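Local coordinates for S-adenosylmethionine:2-demethylmenaquinone methyltransferase (Geobacillus kaustophilus, PDB 2PCN), which is of uncertain function but belongs to the RraA-like family, compact alpha/beta proteins, and is assembled here from three copies of the chain, at residues Leu14-Gln22 and Glu130-Pro138; Lys64-Leu72 and Val107-Ser117. One frame throughout, in Å; residues are numbered along the deposited sequence.

From the N terminus, the chain leaves helix 3-10, runs through strand 14-16 and meets Glu130-Pro138 across 107 intervening residues, so contact 1 ties strand 14-16 and the chain after it to a late beta hairpin. Contact 2 lies wholly within that span and closes a shorter loop, with 34 residues between Lys64-Leu72 and Val107-Ser117. Their centres are about 17 Å apart, yet they meet: Gln22 N probably bonds to Ala109 O, Phe21 packs on Met108 and Leu19 on Ile110, and both reach the large mixed sheet. They also meet between subunits, where Val115 of contact 2 packs on Val16 of a neighbouring subunit.

Contact 1. Residues Leu14-Gln22 and Glu130-Pro138; sequences LQVCELPFQ and EFGGVRWEP
A type I' beta turn, Phe131 to Val134, forms the tip of a hairpin and sets its glycines against Cys17, Glu18 and Leu19, where the chain has left strand 14-16. Both glycines have positive phi, which this turn needs and glycine adopts easily. Without a side chain in the way, Leu19 CB comes to 4.0 Å from Gly132 CA, and Glu18 OE2 to 3.4 Å from Gly133 CA. The backbone bond between the segments runs from Glu18 N to Gly132 O (2.9 Å) and is nearly straight at 171°.

Val134 stands with CG1 anti to its N (chi1 170°), which forks its methyls: CG2 presses on Cys17 CA at 3.5 Å, while CG1 lies by Gln15 and over one face of the Trp136 indole. Beta branching thus lets it touch several neighbours. The short strands 14-16 and 134-136 are not sheet partners. Their N-to-C directions make an angle of 118°, with strand 14-16 pairing instead with strand 148-152 of the mixed sheet, onto which Trp136 packs.

Trp136 is fixed on several sides. Phe131 CZ lies over the indole face opposite Val134, and NE1 sits above the centre of the Phe131 ring while donating to Phe131 O (3.1 Å), which lies close to the indole plane. That oxygen is gripped twice, since Val134 N reaches it from the other face of the carbonyl plane. At the indole edge Cys17 SG approaches CZ2 at 4.0 Å, a sulfur-aromatic contact suited to a small, polarisable side chain; the same sulfur accepts a weak bond from Leu19 N. Phe21 and Phe131 cross at about a right angle, meeting edge to edge through Phe21 CZ and Phe131 CE2 (4.0 Å), and His91 stacks on the Phe131 ring.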
loop_
_atom_site.group_PDB
_atom_site.type_symbol
_atom_site.label_atom_id
_atom_site.label_comp_id
_atom_site.label_asym_id
_atom_site.label_seq_id
_atom_site.Cartn_x
_atom_site.Cartn_y
_atom_site.Cartn_z
ATOM N N LEU A 14 18.248 5.100 20.011
ATOM C CA LEU A 14 17.169 5.388 19.079
ATOM C C LEU A 14 15.775 4.952 19.491
ATOM O O LEU A 14 15.591 3.996 20.243
ATOM C CB LEU A 14 17.468 4.748 17.719
ATOM C CG LEU A 14 18.630 5.252 16.866
ATOM C CD1 LEU A 14 18.819 4.318 15.681
ATOM C CD2 LEU A 14 18.348 6.668 16.392
ATOM N N GLN A 15 14.798 5.689 18.974
ATOM C CA GLN A 15 13.393 5.390 19.169
ATOM C C GLN A 15 12.974 4.972 17.767
ATOM O O GLN A 15 13.306 5.651 16.796
ATOM C CB GLN A 15 12.615 6.637 19.581
ATOM C CG GLN A 15 12.767 7.013 21.039
ATOM C CD GLN A 15 11.901 8.192 21.400
ATOM O OE1 GLN A 15 12.302 9.347 21.246
ATOM N NE2 GLN A 15 10.690 7.910 21.863
ATOM N N VAL A 16 12.269 3.855 17.654
ATOM C CA VAL A 16 11.830 3.369 16.353
ATOM C C VAL A 16 10.321 3.524 16.227
ATOM O O VAL A 16 9.563 2.949 17.005
ATOM C CB VAL A 16 12.211 1.887 16.158
ATOM C CG1 VAL A 16 11.747 1.405 14.793
ATOM C CG2 VAL A 16 13.717 1.718 16.292
ATOM N N CYS A 17 9.889 4.314 15.247
ATOM C CA CYS A 17 8.468 4.541 15.037
ATOM C C CYS A 17 7.759 3.239 14.674
ATOM O O CYS A 17 8.193 2.506 13.781
ATOM C CB CYS A 17 8.257 5.581 13.933
ATOM S SG CYS A 17 6.538 6.112 13.765
ATOM N N GLU A 18 6.663 2.963 15.373
ATOM C CA GLU A 18 5.886 1.747 15.163
ATOM C C GLU A 18 4.794 1.935 14.120
ATOM O O GLU A 18 4.215 0.965 13.629
ATOM C CB GLU A 18 5.264 1.310 16.488
ATOM C CG GLU A 18 6.286 0.985 17.559
ATOM C CD GLU A 18 5.671 0.918 18.941
ATOM O OE1 GLU A 18 4.618 0.265 19.092
ATOM O OE2 GLU A 18 6.247 1.514 19.875
ATOM N N LEU A 19 4.515 3.187 13.790
ATOM C CA LEU A 19 3.498 3.505 12.803
ATOM C C LEU A 19 4.102 3.498 11.401
ATOM O O LEU A 19 5.041 4.243 11.118
ATOM C CB LEU A 19 2.901 4.882 13.101
ATOM C CG LEU A 19 1.869 5.446 12.121
ATOM C CD1 LEU A 19 0.617 4.574 12.111
ATOM C CD2 LEU A 19 1.520 6.868 12.532
ATOM N N PRO A 20 3.586 2.634 10.513
ATOM C CA PRO A 20 4.106 2.570 9.147
ATOM C C PRO A 20 3.529 3.730 8.345
ATOM O O PRO A 20 2.326 3.984 8.389
ATOM C CB PRO A 20 3.602 1.218 8.654
ATOM C CG PRO A 20 2.281 1.102 9.336
ATOM C CD PRO A 20 2.595 1.566 10.744
ATOM N N PHE A 21 4.386 4.436 7.622
ATOM C CA PHE A 21 3.945 5.571 6.822
ATOM C C PHE A 21 3.957 5.259 5.337
ATOM O O PHE A 21 4.671 4.365 4.882
ATOM C CB PHE A 21 4.869 6.774 7.038
ATOM C CG PHE A 21 4.744 7.413 8.387
ATOM C CD1 PHE A 21 3.693 8.282 8.663
ATOM C CD2 PHE A 21 5.699 7.180 9.370
ATOM C CE1 PHE A 21 3.596 8.915 9.896
ATOM C CE2 PHE A 21 5.608 7.808 10.610
ATOM C CZ PHE A 21 4.555 8.678 10.870
ATOM N N GLN A 22 3.160 6.007 4.584
ATOM C CA GLN A 22 3.142 5.874 3.138
ATOM C C GLN A 22 4.071 7.016 2.737
ATOM O O GLN A 22 4.022 8.082 3.349
ATOM C CB GLN A 22 1.744 6.134 2.572
ATOM C CG GLN A 22 0.668 5.193 3.083
ATOM C CD GLN A 22 1.031 3.739 2.878
ATOM O OE1 GLN A 22 1.372 3.323 1.771
ATOM N NE2 GLN A 22 0.957 2.954 3.948
ATOM N N GLU A 130 3.537 12.859 20.905
ATOM C CA GLU A 130 3.523 11.464 21.312
ATOM C C GLU A 130 2.607 10.617 20.438
ATOM O O GLU A 130 1.389 10.639 20.595
ATOM C CB GLU A 130 3.084 11.344 22.775
ATOM C CG GLU A 130 4.103 11.859 23.772
ATOM C CD GLU A 130 3.593 11.821 25.199
ATOM O OE1 GLU A 130 3.129 10.747 25.635
ATOM O OE2 GLU A 130 3.661 12.865 25.884
ATOM N N PHE A 131 3.204 9.877 19.509
ATOM C CA PHE A 131 2.448 8.992 18.629
ATOM C C PHE A 131 3.382 7.967 18.000
ATOM O O PHE A 131 4.598 8.168 17.957
ATOM C CB PHE A 131 1.719 9.778 17.529
ATOM C CG PHE A 131 2.633 10.436 16.534
ATOM C CD1 PHE A 131 3.056 11.749 16.717
ATOM C CD2 PHE A 131 3.060 9.744 15.402
ATOM C CE1 PHE A 131 3.890 12.371 15.783
ATOM C CE2 PHE A 131 3.896 10.355 14.462
ATOM C CZ PHE A 131 4.310 11.673 14.655
ATOM N N GLY A 132 2.808 6.868 17.522
ATOM C CA GLY A 132 3.603 5.824 16.899
ATOM C C GLY A 132 4.583 5.194 17.865
ATOM O O GLY A 132 5.591 4.620 17.451
ATOM N N GLY A 133 4.282 5.301 19.156
ATOM C CA GLY A 133 5.147 4.737 20.177
ATOM C C GLY A 133 6.441 5.511 20.329
ATOM O O GLY A 133 7.413 5.006 20.891
ATOM N N VAL A 134 6.453 6.747 19.841
ATOM C CA VAL A 134 7.649 7.581 19.909
ATOM C C VAL A 134 7.377 8.950 20.527
ATOM O O VAL A 134 6.296 9.516 20.364
ATOM C CB VAL A 134 8.256 7.788 18.487
ATOM C CG1 VAL A 134 9.359 8.850 18.515
ATOM C CG2 VAL A 134 8.815 6.474 17.973
ATOM N N ARG A 135 8.366 9.468 21.247
ATOM C CA ARG A 135 8.269 10.789 21.860
ATOM C C ARG A 135 9.098 11.688 20.949
ATOM O O ARG A 135 10.318 11.536 20.865
ATOM C CB ARG A 135 8.868 10.764 23.271
ATOM C CG ARG A 135 8.777 12.078 24.034
ATOM C CD ARG A 135 9.670 12.033 25.274
ATOM N NE ARG A 135 9.572 13.239 26.092
ATOM C CZ ARG A 135 8.506 13.566 26.816
ATOM N NH1 ARG A 135 7.441 12.776 26.824
ATOM N NH2 ARG A 135 8.506 14.682 27.535
ATOM N N TRP A 136 8.430 12.606 20.255
ATOM C CA TRP A 136 9.092 13.515 19.324
ATOM C C TRP A 136 9.366 14.868 19.981
ATOM O O TRP A 136 8.444 15.648 20.210
ATOM C CB TRP A 136 8.215 13.720 18.083
ATOM C CG TRP A 136 7.651 12.444 17.519
ATOM C CD1 TRP A 136 6.646 11.687 18.049
ATOM C CD2 TRP A 136 8.065 11.778 16.320
ATOM N NE1 TRP A 136 6.405 10.592 17.254
ATOM C CE2 TRP A 136 7.262 10.623 16.185
ATOM C CE3 TRP A 136 9.035 12.046 15.345
ATOM C CZ2 TRP A 136 7.400 9.734 15.110
ATOM C CZ3 TRP A 136 9.172 11.162 14.276
ATOM C CH2 TRP A 136 8.358 10.021 14.169
ATOM N N GLU A 137 10.636 15.145 20.260
ATOM C CA GLU A 137 11.034 16.390 20.911
ATOM C C GLU A 137 11.695 17.399 19.980
ATOM O O GLU A 137 12.467 17.033 19.099
ATOM C CB GLU A 137 12.001 16.090 22.062
ATOM C CG GLU A 137 11.396 15.318 23.222
ATOM C CD GLU A 137 12.413 15.030 24.313
ATOM O OE1 GLU A 137 13.158 15.960 24.690
ATOM O OE2 GLU A 137 12.463 13.879 24.796
ATOM N N PRO A 138 11.397 18.693 20.167
ATOM C CA PRO A 138 12.003 19.720 19.318
ATOM C C PRO A 138 13.521 19.644 19.475
ATOM O O PRO A 138 14.022 19.460 20.582
ATOM C CB PRO A 138 11.434 21.017 19.890
ATOM C CG PRO A 138 10.083 20.599 20.379
ATOM C CD PRO A 138 10.383 19.282 21.060
#

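Contact 2. Residues Lys64-Leu72 and Val107-Ser117; sequences KGSRRVALL and VMAIGTCPVKS. With ACT (acetate ion), chain B.
Ala70 N donates to Val115 O at 2.9 Å, joining the backbones of strand 70-72 and the loop beyond strand 111-112; each segment turns a corner, at Leu71 and at Ile110. Val69 CA lies 3.4 Å from Val115 O as a CH...O contact. Beta-branched Val69 offers two methyls, CG1 to Val115 CG1 and CG2 to Ser117 CB. Cys113, small enough to lie close to the backbone of Arg67 to Val69, brings SG to 3.3 Å from Arg68 O.

Within this chain, strand 70-72 and the weakly bonded strand 111-112 are the outermost of three parallel strands, with 93-94 between; mostly residues flanking the two make the contact. Arg67, extended from CG to NE, crosses Ile110 so that CD1 lies over one face of the guanidinium, offset toward the rim. NH1 and NH2 both bond weakly to Ile110 O, each at 3.4 Å. Waters sit at the guanidinium edge: one links NH1 to Thr112 O, and another donates to Ile110 O at 2.7 Å.

Ser117 OG is placed between its N and carbonyl carbon (chi1 54°), and both N and OG donate to acetate OXT, each at 2.8 Å; Lys119 also binds this acetate, probably from the crystallisation liquor.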
loop_
_atom_site.group_PDB
_atom_site.type_symbol
_atom_site.label_atom_id
_atom_site.label_comp_id
_atom_site.label_asym_id
_atom_site.label_seq_id
_atom_site.Cartn_x
_atom_site.Cartn_y
_atom_site.Cartn_z
ATOM N N LYS A 64 -3.177 13.599 15.020
ATOM C CA LYS A 64 -3.998 12.611 15.710
ATOM C C LYS A 64 -4.440 11.470 14.810
ATOM O O LYS A 64 -5.348 10.715 15.158
ATOM C CB LYS A 64 -5.230 13.291 16.317
ATOM C CG LYS A 64 -4.894 14.500 17.185
ATOM C CD LYS A 64 -3.923 14.124 18.292
ATOM C CE LYS A 64 -3.418 15.346 19.041
ATOM N NZ LYS A 64 -2.638 16.264 18.164
ATOM N N GLY A 65 -3.805 11.347 13.648
ATOM C CA GLY A 65 -4.158 10.281 12.730
ATOM C C GLY A 65 -5.519 10.447 12.082
ATOM O O GLY A 65 -6.073 9.497 11.529
ATOM N N SER A 66 -6.072 11.651 12.146
ATOM C CA SER A 66 -7.373 11.895 11.544
ATOM C C SER A 66 -7.316 11.683 10.040
ATOM O O SER A 66 -6.337 12.043 9.392
ATOM C CB SER A 66 -7.842 13.321 11.825
ATOM O OG SER A 66 -9.018 13.602 11.083
ATOM N N ARG A 67 -8.372 11.094 9.493
ATOM C CA ARG A 67 -8.461 10.855 8.057
ATOM C C ARG A 67 -9.595 11.689 7.464
ATOM O O ARG A 67 -9.984 11.496 6.310
ATOM C CB ARG A 67 -8.711 9.372 7.782
ATOM C CG ARG A 67 -7.528 8.476 8.102
ATOM C CD ARG A 67 -7.898 7.006 7.984
ATOM N NE ARG A 67 -6.755 6.138 8.256
ATOM C CZ ARG A 67 -5.786 5.879 7.384
ATOM N NH1 ARG A 67 -5.817 6.417 6.171
ATOM N NH2 ARG A 67 -4.784 5.082 7.726
ATOM N N ARG A 68 -10.120 12.622 8.254
ATOM C CA ARG A 68 -11.220 13.463 7.793
ATOM C C ARG A 68 -10.785 14.663 6.957
ATOM O O ARG A 68 -11.575 15.199 6.178
ATOM C CB ARG A 68 -12.059 13.926 8.990
ATOM C CG ARG A 68 -12.648 12.764 9.782
ATOM C CD ARG A 68 -13.774 13.201 10.712
ATOM N NE ARG A 68 -13.335 14.149 11.733
ATOM C CZ ARG A 68 -14.111 14.596 12.716
ATOM N NH1 ARG A 68 -15.368 14.181 12.812
ATOM N NH2 ARG A 68 -13.635 15.463 13.601
ATOM N N VAL A 69 -9.534 15.087 7.116
ATOM C CA VAL A 69 -9.015 16.212 6.344
ATOM C C VAL A 69 -7.532 16.040 6.052
ATOM O O VAL A 69 -6.844 15.252 6.700
ATOM C CB VAL A 69 -9.184 17.569 7.086
ATOM C CG1 VAL A 69 -10.656 17.840 7.367
ATOM C CG2 VAL A 69 -8.381 17.563 8.377
ATOM N N ALA A 70 -7.051 16.791 5.069
ATOM C CA ALA A 70 -5.643 16.767 4.706
ATOM C C ALA A 70 -4.984 17.898 5.494
ATOM O O ALA A 70 -5.611 18.931 5.740
ATOM C CB ALA A 70 -5.489 17.002 3.211
ATOM N N LEU A 71 -3.733 17.714 5.902
ATOM C CA LEU A 71 -3.039 18.758 6.659
ATOM C C LEU A 71 -1.962 19.437 5.815
ATOM O O LEU A 71 -1.401 20.468 6.199
ATOM C CB LEU A 71 -2.414 18.164 7.928
ATOM C CG LEU A 71 -3.407 17.655 8.981
ATOM C CD1 LEU A 71 -2.654 16.992 10.122
ATOM C CD2 LEU A 71 -4.246 18.814 9.508
ATOM N N LEU A 72 -1.678 18.855 4.658
ATOM C CA LEU A 72 -0.671 19.414 3.768
ATOM C C LEU A 72 -1.030 19.133 2.318
ATOM O O LEU A 72 -1.485 18.031 1.982
ATOM C CB LEU A 72 0.706 18.828 4.102
ATOM C CG LEU A 72 1.891 19.291 3.249
ATOM C CD1 LEU A 72 3.028 19.756 4.144
ATOM C CD2 LEU A 72 2.342 18.157 2.356
ATOM N N VAL A 107 7.957 13.357 2.173
ATOM C CA VAL A 107 6.626 13.536 2.740
ATOM C C VAL A 107 6.052 12.173 3.104
ATOM O O VAL A 107 5.813 11.340 2.229
ATOM C CB VAL A 107 5.641 14.219 1.757
ATOM C CG1 VAL A 107 4.260 14.330 2.410
ATOM C CG2 VAL A 107 6.142 15.601 1.369
ATOM N N MET A 108 5.853 11.948 4.398
ATOM C CA MET A 108 5.279 10.699 4.887
ATOM C C MET A 108 3.993 11.018 5.632
ATOM O O MET A 108 3.937 11.974 6.411
ATOM C CB MET A 108 6.243 9.977 5.835
ATOM C CG MET A 108 7.517 9.476 5.182
ATOM S SD MET A 108 8.512 8.546 6.358
ATOM C CE MET A 108 9.184 7.261 5.305
ATOM N N ALA A 109 2.963 10.214 5.390
ATOM C CA ALA A 109 1.665 10.405 6.029
ATOM C C ALA A 109 0.961 9.052 6.069
ATOM O O ALA A 109 1.439 8.087 5.469
ATOM C CB ALA A 109 0.845 11.407 5.235
ATOM N N ILE A 110 -0.169 8.964 6.761
ATOM C CA ILE A 110 -0.860 7.679 6.835
ATOM C C ILE A 110 -1.912 7.486 5.755
ATOM O O ILE A 110 -2.485 6.402 5.627
ATOM C CB ILE A 110 -1.517 7.457 8.217
ATOM C CG1 ILE A 110 -2.609 8.500 8.464
ATOM C CG2 ILE A 110 -0.450 7.522 9.303
ATOM C CD1 ILE A 110 -3.460 8.211 9.686
ATOM N N GLY A 111 -2.161 8.529 4.968
ATOM C CA GLY A 111 -3.145 8.410 3.908
ATOM C C GLY A 111 -3.429 9.725 3.215
ATOM O O GLY A 111 -2.791 10.736 3.498
ATOM N N THR A 112 -4.383 9.703 2.290
ATOM C CA THR A 112 -4.765 10.900 1.558
ATOM C C THR A 112 -6.229 11.206 1.829
ATOM O O THR A 112 -7.013 10.312 2.138
ATOM C CB THR A 112 -4.585 10.727 0.034
ATOM O OG1 THR A 112 -5.409 9.647 -0.431
ATOM C CG2 THR A 112 -3.125 10.440 -0.303
ATOM N N CYS A 113 -6.577 12.482 1.718
ATOM C CA CYS A 113 -7.940 12.954 1.926
ATOM C C CYS A 113 -8.057 14.246 1.129
ATOM O O CYS A 113 -7.262 15.164 1.318
ATOM C CB CYS A 113 -8.195 13.236 3.403
ATOM S SG CYS A 113 -9.844 13.903 3.713
ATOM N N PRO A 114 -9.048 14.334 0.230
ATOM C CA PRO A 114 -9.243 15.529 -0.598
ATOM C C PRO A 114 -9.807 16.758 0.112
ATOM O O PRO A 114 -9.713 17.871 -0.410
ATOM C CB PRO A 114 -10.174 15.027 -1.697
ATOM C CG PRO A 114 -11.062 14.086 -0.941
ATOM C CD PRO A 114 -10.065 13.311 -0.084
ATOM N N VAL A 115 -10.376 16.567 1.300
ATOM C CA VAL A 115 -10.968 17.680 2.044
ATOM C C VAL A 115 -9.946 18.566 2.758
ATOM O O VAL A 115 -9.075 18.076 3.476
ATOM C CB VAL A 115 -11.977 17.169 3.096
ATOM C CG1 VAL A 115 -12.621 18.348 3.816
ATOM C CG2 VAL A 115 -13.037 16.300 2.425
ATOM N N LYS A 116 -10.067 19.875 2.565
ATOM C CA LYS A 116 -9.149 20.823 3.198
ATOM C C LYS A 116 -9.362 20.845 4.710
ATOM O O LYS A 116 -10.467 20.599 5.198
ATOM C CB LYS A 116 -9.358 22.233 2.622
ATOM C CG LYS A 116 -10.585 22.990 3.144
ATOM C CD LYS A 116 -11.824 22.108 3.238
ATOM C CE LYS A 116 -13.110 22.919 3.272
ATOM N NZ LYS A 116 -13.459 23.429 1.916
ATOM N N SER A 117 -8.300 21.134 5.452
ATOM C CA SER A 117 -8.401 21.186 6.902
ATOM C C SER A 117 -8.921 22.548 7.340
ATOM O O SER A 117 -8.960 23.493 6.548
ATOM C CB SER A 117 -7.036 20.924 7.541
ATOM O OG SER A 117 -6.056 21.808 7.030
HETATM C C ACT B . -5.217 22.102 3.280
HETATM O O ACT B . -5.045 23.203 2.790
HETATM O OXT ACT B . -5.892 21.985 4.289
HETATM C CH3 ACT B . -4.597 20.887 2.641
HETATM O O HOH W 1 -7.342 7.999 4.307
HETATM O O HOH W 2 -9.613 9.511 3.576
HETATM O O HOH W 3 -1.770 3.987 6.689
#